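Local coordinates for type IV secretion protein Dot (Legionella pneumophila, PDB 6KS5) that acts as a deubiquitinase that regulates the association of polyubiquitin with the Legionella phagosome, at residues K185-S190 with E194-N199. Residues are numbered along the deposited sequence; the frame is centred on the assembly and turned at random.
Sequences KYFVGS and EEAIKN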
ATOM      1  N   LYS A 185     -27.354 -14.783   0.636  1.00 81.67           N
ATOM      2  CA  LYS A 185     -27.205 -15.715   1.749  1.00 82.24           C
ATOM      3  C   LYS A 185     -26.912 -14.979   3.051  1.00 82.96           C
ATOM      4  O   LYS A 185     -27.428 -15.350   4.113  1.00 84.43           O
ATOM      5  CB  LYS A 185     -26.097 -16.723   1.441  1.00 82.96           C
ATOM      6  CG  LYS A 185     -24.854 -16.103   0.794  1.00 82.19           C
ATOM      7  CD  LYS A 185     -23.820 -17.158   0.407  1.00 83.42           C
ATOM      8  CE  LYS A 185     -23.089 -17.696   1.633  1.00 84.48           C
ATOM      9  NZ  LYS A 185     -21.795 -18.361   1.281  1.00 86.05           N
ATOM     10  N   TYR A 186     -26.086 -13.928   2.990  1.00 82.87           N
ATOM     11  CA  TYR A 186     -25.716 -13.180   4.187  1.00 81.09           C
ATOM     12  C   TYR A 186     -26.829 -12.271   4.694  1.00 80.44           C
ATOM     13  O   TYR A 186     -26.676 -11.685   5.772  1.00 79.85           O
ATOM     14  CB  TYR A 186     -24.464 -12.331   3.933  1.00 79.15           C
ATOM     15  CG  TYR A 186     -23.381 -12.988   3.105  1.00 79.10           C
ATOM     16  CD1 TYR A 186     -22.649 -14.057   3.605  1.00 80.46           C
ATOM     17  CD2 TYR A 186     -23.070 -12.520   1.833  1.00 78.36           C
ATOM     18  CE1 TYR A 186     -21.652 -14.656   2.853  1.00 80.68           C
ATOM     19  CE2 TYR A 186     -22.074 -13.109   1.076  1.00 79.38           C
ATOM     20  CZ  TYR A 186     -21.369 -14.179   1.592  1.00 80.31           C
ATOM     21  OH  TYR A 186     -20.379 -14.775   0.845  1.00 81.21           O
ATOM     22  N   PHE A 187     -27.931 -12.135   3.955  1.00 82.03           N
ATOM     23  CA  PHE A 187     -28.982 -11.177   4.277  1.00 81.60           C
ATOM     24  C   PHE A 187     -30.265 -11.812   4.796  1.00 83.48           C
ATOM     25  O   PHE A 187     -30.909 -11.240   5.678  1.00 83.62           O
ATOM     26  CB  PHE A 187     -29.298 -10.317   3.047  1.00 80.11           C
ATOM     27  CG  PHE A 187     -28.322  -9.192   2.830  1.00 80.26           C
ATOM     28  CD1 PHE A 187     -28.358  -8.062   3.636  1.00 79.37           C
ATOM     29  CD2 PHE A 187     -27.368  -9.263   1.827  1.00 81.05           C
ATOM     30  CE1 PHE A 187     -27.460  -7.024   3.444  1.00 78.47           C
ATOM     31  CE2 PHE A 187     -26.472  -8.228   1.632  1.00 81.42           C
ATOM     32  CZ  PHE A 187     -26.518  -7.109   2.443  1.00 79.33           C
ATOM     33  N   VAL A 188     -30.672 -12.964   4.283  1.00 91.02           N
ATOM     34  CA  VAL A 188     -31.818 -13.656   4.864  1.00 91.12           C
ATOM     35  C   VAL A 188     -31.382 -14.332   6.161  1.00 92.27           C
ATOM     36  O   VAL A 188     -30.223 -14.740   6.315  1.00 93.26           O
ATOM     37  CB  VAL A 188     -32.429 -14.665   3.871  1.00 92.42           C
ATOM     38  CG1 VAL A 188     -33.026 -13.939   2.666  1.00 91.34           C
ATOM     39  CG2 VAL A 188     -31.379 -15.663   3.430  1.00 93.75           C
ATOM     40  N   GLY A 189     -32.312 -14.445   7.107  1.00 94.82           N
ATOM     41  CA  GLY A 189     -31.971 -14.949   8.433  1.00 95.89           C
ATOM     42  C   GLY A 189     -30.968 -14.084   9.166  1.00 95.51           C
ATOM     43  O   GLY A 189     -30.154 -14.596   9.947  1.00 97.02           O
ATOM     44  N   SER A 190     -31.010 -12.776   8.935  1.00100.85           N
ATOM     45  CA  SER A 190     -30.074 -11.843   9.537  1.00 99.76           C
ATOM     46  C   SER A 190     -30.789 -10.989  10.569  1.00 98.79           C
ATOM     47  O   SER A 190     -31.915 -10.529  10.342  1.00 96.82           O
ATOM     48  CB  SER A 190     -29.437 -10.934   8.486  1.00 98.21           C
ATOM     49  OG  SER A 190     -30.435 -10.250   7.747  1.00 96.65           O
ATOM     50  N   GLU A 194     -25.522  -5.115  10.292  1.00 73.34           N
ATOM     51  CA  GLU A 194     -24.182  -5.425  10.769  1.00 74.97           C
ATOM     52  C   GLU A 194     -23.935  -6.919  10.881  1.00 76.67           C
ATOM     53  O   GLU A 194     -22.775  -7.335  10.921  1.00 76.15           O
ATOM     54  CB  GLU A 194     -23.926  -4.760  12.124  1.00 75.17           C
ATOM     55  N   GLU A 195     -24.992  -7.733  10.930  1.00 78.70           N
ATOM     56  CA  GLU A 195     -24.801  -9.175  10.848  1.00 79.67           C
ATOM     57  C   GLU A 195     -24.578  -9.623   9.413  1.00 77.91           C
ATOM     58  O   GLU A 195     -23.828 -10.574   9.175  1.00 77.67           O
ATOM     59  CB  GLU A 195     -25.999  -9.909  11.450  1.00 80.95           C
ATOM     60  N   ALA A 196     -25.200  -8.945   8.450  1.00 73.58           N
ATOM     61  CA  ALA A 196     -24.944  -9.270   7.052  1.00 74.73           C
ATOM     62  C   ALA A 196     -23.528  -8.881   6.647  1.00 74.94           C
ATOM     63  O   ALA A 196     -22.856  -9.632   5.930  1.00 75.44           O
ATOM     64  CB  ALA A 196     -25.972  -8.584   6.157  1.00 73.61           C
ATOM     65  N   ILE A 197     -23.054  -7.716   7.104  1.00 73.23           N
ATOM     66  CA  ILE A 197     -21.703  -7.265   6.772  1.00 73.63           C
ATOM     67  C   ILE A 197     -20.665  -8.222   7.340  1.00 72.53           C
ATOM     68  O   ILE A 197     -19.712  -8.606   6.653  1.00 71.35           O
ATOM     69  CB  ILE A 197     -21.477  -5.829   7.279  1.00 72.90           C
ATOM     70  CG1 ILE A 197     -22.313  -4.830   6.474  1.00 70.38           C
ATOM     71  CG2 ILE A 197     -20.001  -5.470   7.209  1.00 72.63           C
ATOM     72  CD1 ILE A 197     -22.487  -3.495   7.167  1.00 67.79           C
ATOM     73  N   LYS A 198     -20.837  -8.627   8.599  1.00 73.87           N
ATOM     74  CA  LYS A 198     -19.915  -9.584   9.201  1.00 73.39           C
ATOM     75  C   LYS A 198     -19.968 -10.931   8.485  1.00 73.72           C
ATOM     76  O   LYS A 198     -18.925 -11.549   8.234  1.00 72.94           O
ATOM     77  CB  LYS A 198     -20.239  -9.748  10.684  1.00 73.46           C
ATOM     78  CG  LYS A 198     -19.191 -10.506  11.483  1.00 72.85           C
ATOM     79  CD  LYS A 198     -19.422 -10.332  12.979  1.00 73.96           C
ATOM     80  CE  LYS A 198     -18.943 -11.539  13.765  1.00 75.46           C
ATOM     81  NZ  LYS A 198     -17.616 -12.007  13.283  1.00 74.33           N
ATOM     82  N   ASN A 199     -21.173 -11.398   8.143  1.00 76.10           N
ATOM     83  CA  ASN A 199     -21.301 -12.664   7.428  1.00 75.86           C
ATOM     84  C   ASN A 199     -20.614 -12.602   6.073  1.00 74.26           C
ATOM     85  O   ASN A 199     -20.043 -13.597   5.611  1.00 73.99           O
ATOM     86  CB  ASN A 199     -22.772 -13.029   7.250  1.00 76.82           C
ATOM     87  CG  ASN A 199     -23.384 -13.603   8.500  1.00 78.26           C
ATOM     88  OD1 ASN A 199     -22.681 -14.108   9.375  1.00 77.82           O
ATOM     89  ND2 ASN A 199     -24.706 -13.541   8.589  1.00 79.96           N
TER
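Tyr-186 and Phe-187 pack against Ala-196 and Asn-199 in a buried loop-on-helix contact, in which the loop leading into helix 193-214 folds back on that helix's first turns, its centre about 29 Å from the centre of the chain. A type II beta turn from Phe-187 to Ser-190 reverses the loop, with Gly-189 at positive phi. No hydrogen bond joins the two segments; packing, a CH-pi contact and a CA-H...O contact hold them together. The Ala-196 methyl sits over one face of the Phe-187 ring, CB lying 3.8 Å from the ring centroid and 29° off its normal. Although the CB of Phe-187 points away from the helix, CG stands beside the backbone N (chi1 -80°) and the ring reaches back to this methyl; Phe-187 also touches Arg-171 of helix 162-173. Tyr-186 and Asn-199 run past each other in opposite directions, with ring and amide planes inclined at 38°. The tyrosine ring lies obliquely against the Asn-199 carbonyl, CD1 being 3.3 Å from Asn-199 O, and its OH hydrogen-bonds Glu-204, further along the same helix. The Tyr-186 carbonyl O meets Ala-196, with a CA-H...O contact from Ala-196 CA at 3.2 Å.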